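Local coordinates for succinoglycan biosynthesis protein (Bacillus cereus ATCC 14579, PDB 3B55) that binds calcium and belongs to the erythromycin esterase-like family, although its enzymatic activity and any part in succinoglycan biosynthesis are not established, at residues T108-E114 with V166-D172. The protein carries 1 engineered substitution. Sequence-based numbering, arbitrary orientation.
Sequences TNLVLEE and VRVIGMD. With CA (calcium ion), chain B.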
loop_
_atom_site.group_PDB
_atom_site.type_symbol
_atom_site.label_atom_id
_atom_site.label_comp_id
_atom_site.label_asym_id
_atom_site.label_seq_id
_atom_site.Cartn_x
_atom_site.Cartn_y
_atom_site.Cartn_z
ATOM N N THR A 108 -4.392 7.021 12.825
ATOM C CA THR A 108 -3.175 6.760 13.589
ATOM C C THR A 108 -2.256 5.658 13.056
ATOM O O THR A 108 -1.268 5.307 13.708
ATOM C CB THR A 108 -3.525 6.406 15.052
ATOM O OG1 THR A 108 -4.487 5.343 15.066
ATOM C CG2 THR A 108 -4.107 7.620 15.783
ATOM N N ASN A 109 -2.579 5.099 11.896
ATOM C CA ASN A 109 -1.738 4.054 11.331
ATOM C C ASN A 109 -1.553 4.229 9.846
ATOM O O ASN A 109 -2.492 4.544 9.124
ATOM C CB ASN A 109 -2.334 2.673 11.601
ATOM C CG ASN A 109 -2.699 2.483 13.044
ATOM O OD1 ASN A 109 -3.849 2.682 13.436
ATOM N ND2 ASN A 109 -1.715 2.116 13.859
ATOM N N LEU A 110 -0.323 4.044 9.404
ATOM C CA LEU A 110 -0.002 4.146 7.999
ATOM C C LEU A 110 0.521 2.784 7.576
ATOM O O LEU A 110 1.584 2.347 8.029
ATOM C CB LEU A 110 1.071 5.209 7.756
ATOM C CG LEU A 110 1.583 5.305 6.308
ATOM C CD1 LEU A 110 0.442 5.639 5.374
ATOM C CD2 LEU A 110 2.655 6.383 6.209
ATOM N N VAL A 111 -0.250 2.106 6.735
ATOM C CA VAL A 111 0.143 0.807 6.232
ATOM C C VAL A 111 0.738 1.035 4.851
ATOM O O VAL A 111 0.063 1.503 3.931
ATOM C CB VAL A 111 -1.058 -0.162 6.137
ATOM C CG1 VAL A 111 -0.612 -1.477 5.521
ATOM C CG2 VAL A 111 -1.623 -0.414 7.534
ATOM N N LEU A 112 2.013 0.708 4.718
ATOM C CA LEU A 112 2.714 0.890 3.459
ATOM C C LEU A 112 2.789 -0.378 2.664
ATOM O O LEU A 112 2.848 -1.480 3.216
ATOM C CB LEU A 112 4.157 1.351 3.689
ATOM C CG LEU A 112 4.436 2.669 4.394
ATOM C CD1 LEU A 112 5.931 2.772 4.612
ATOM C CD2 LEU A 112 3.928 3.847 3.573
ATOM N N GLU A 113 2.812 -0.198 1.352
ATOM C CA GLU A 113 2.940 -1.306 0.444
ATOM C C GLU A 113 4.437 -1.618 0.531
ATOM O O GLU A 113 5.196 -1.485 -0.437
ATOM C CB GLU A 113 2.583 -0.865 -0.957
ATOM C CG GLU A 113 2.518 -1.987 -1.911
ATOM C CD GLU A 113 2.811 -1.519 -3.283
ATOM O OE1 GLU A 113 1.982 -0.800 -3.889
ATOM O OE2 GLU A 113 3.905 -1.872 -3.736
ATOM N N GLU A 114 4.853 -2.015 1.726
ATOM C CA GLU A 114 6.245 -2.337 2.003
ATOM C C GLU A 114 6.278 -3.611 2.842
ATOM O O GLU A 114 5.300 -3.953 3.507
ATOM C CB GLU A 114 6.878 -1.166 2.766
ATOM C CG GLU A 114 8.341 -1.337 3.132
ATOM C CD GLU A 114 9.210 -1.559 1.916
ATOM O OE1 GLU A 114 9.179 -2.679 1.362
ATOM O OE2 GLU A 114 9.915 -0.613 1.512
ATOM N N VAL A 166 1.441 8.059 15.367
ATOM C CA VAL A 166 1.206 7.375 14.104
ATOM C C VAL A 166 2.152 6.184 14.015
ATOM O O VAL A 166 3.363 6.345 14.168
ATOM C CB VAL A 166 1.480 8.305 12.912
ATOM C CG1 VAL A 166 1.326 7.537 11.597
ATOM C CG2 VAL A 166 0.533 9.503 12.971
ATOM N N ARG A 167 1.596 4.993 13.780
ATOM C CA ARG A 167 2.391 3.769 13.667
ATOM C C ARG A 167 2.612 3.435 12.196
ATOM O O ARG A 167 1.753 3.704 11.355
ATOM C CB ARG A 167 1.671 2.590 14.329
ATOM C CG ARG A 167 1.197 2.835 15.750
ATOM C CD ARG A 167 2.343 3.147 16.706
ATOM N NE ARG A 167 3.371 2.106 16.744
ATOM C CZ ARG A 167 3.140 0.821 16.997
ATOM N NH1 ARG A 167 1.908 0.390 17.235
ATOM N NH2 ARG A 167 4.150 -0.039 17.016
ATOM N N VAL A 168 3.764 2.850 11.886
ATOM C CA VAL A 168 4.076 2.475 10.516
ATOM C C VAL A 168 4.087 0.964 10.365
ATOM O O VAL A 168 4.888 0.274 10.988
ATOM C CB VAL A 168 5.441 3.032 10.072
ATOM C CG1 VAL A 168 5.858 2.407 8.749
ATOM C CG2 VAL A 168 5.351 4.535 9.922
ATOM N N ILE A 169 3.190 0.458 9.527
ATOM C CA ILE A 169 3.079 -0.981 9.287
ATOM C C ILE A 169 3.358 -1.331 7.824
ATOM O O ILE A 169 3.101 -0.533 6.919
ATOM C CB ILE A 169 1.646 -1.504 9.648
ATOM C CG1 ILE A 169 1.384 -1.366 11.151
ATOM C CG2 ILE A 169 1.479 -2.956 9.219
ATOM C CD1 ILE A 169 0.806 -0.027 11.547
ATOM N N GLY A 170 3.885 -2.532 7.610
ATOM C CA GLY A 170 4.169 -3.007 6.270
ATOM C C GLY A 170 3.248 -4.180 5.965
ATOM O O GLY A 170 3.206 -5.159 6.717
HETATM N N MSE A 171 2.507 -4.102 4.867
HETATM C CA MSE A 171 1.600 -5.183 4.527
HETATM C C MSE A 171 2.174 -6.180 3.516
HETATM O O MSE A 171 1.582 -7.237 3.290
HETATM C CB MSE A 171 0.283 -4.609 4.003
HETATM C CG MSE A 171 0.385 -3.954 2.640
HETATM SE SE MSE A 171 -1.311 -3.232 2.034
HETATM C CE MSE A 171 -0.643 -1.972 0.721
ATOM N N ASP A 172 3.323 -5.861 2.920
ATOM C CA ASP A 172 3.916 -6.759 1.928
ATOM C C ASP A 172 4.754 -7.881 2.537
ATOM O O ASP A 172 5.267 -7.755 3.651
ATOM C CB ASP A 172 4.765 -5.973 0.931
ATOM C CG ASP A 172 4.794 -6.620 -0.430
ATOM O OD1 ASP A 172 4.383 -7.796 -0.531
ATOM O OD2 ASP A 172 5.231 -5.964 -1.397
HETATM CA CA CA B . 3.836 -1.832 -6.080
HETATM O O HOH W 1 6.624 -3.687 -1.615
HETATM O O HOH W 2 3.729 -5.316 -3.997
#
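V111 and M171 meet near the C-terminal ends of two neighbouring parallel strands, 109-112 and edge strand 167-172, of a mixed sheet with helices on both faces. The pair illustrates how such a sheet can carry a metal ligand at the end of a buried strand. Selenomethionine M171 lays its chain across V111 at about a right angle, its CB 3.6 Å from V111 CG1. Its CG is wedged between backbone N and carbonyl carbon (chi1 70°), and the extended chain beyond brings CE to 3.8 Å from E113 CB, at the root of the calcium ligand. On the same face, V111 sets CG2 obliquely against I169 CB, while I169 CD1 reaches back to CB of N109; helix 278-298 packs over this layer through T294. On the opposite face, L112 CD1 just meets V168 CG1 at 4.2 Å, G170 adds no side chain, and helices 116-128 and 144-158 close over V168 and L110 respectively. Between the layers the backbones alternate as donor and acceptor, from R167 N to T108 O through to M171 N bound to L112 O at 3.1 Å. Beyond this regular pairing the first chain turns a corner at E113 and E114, and D172 N donates to E114 O from above the carbonyl plane (50° out of it). E113, extended with CG anti to its N (chi1 -172°), brings OE2 to the calcium, which H85 also binds; its OE1 accepts from H306 N. D172 OD1 is hydrogen-bonded to H283 NE2, while one water donates both to D172 OD2, at 2.7 Å, and to E113 O, at 2.9 Å.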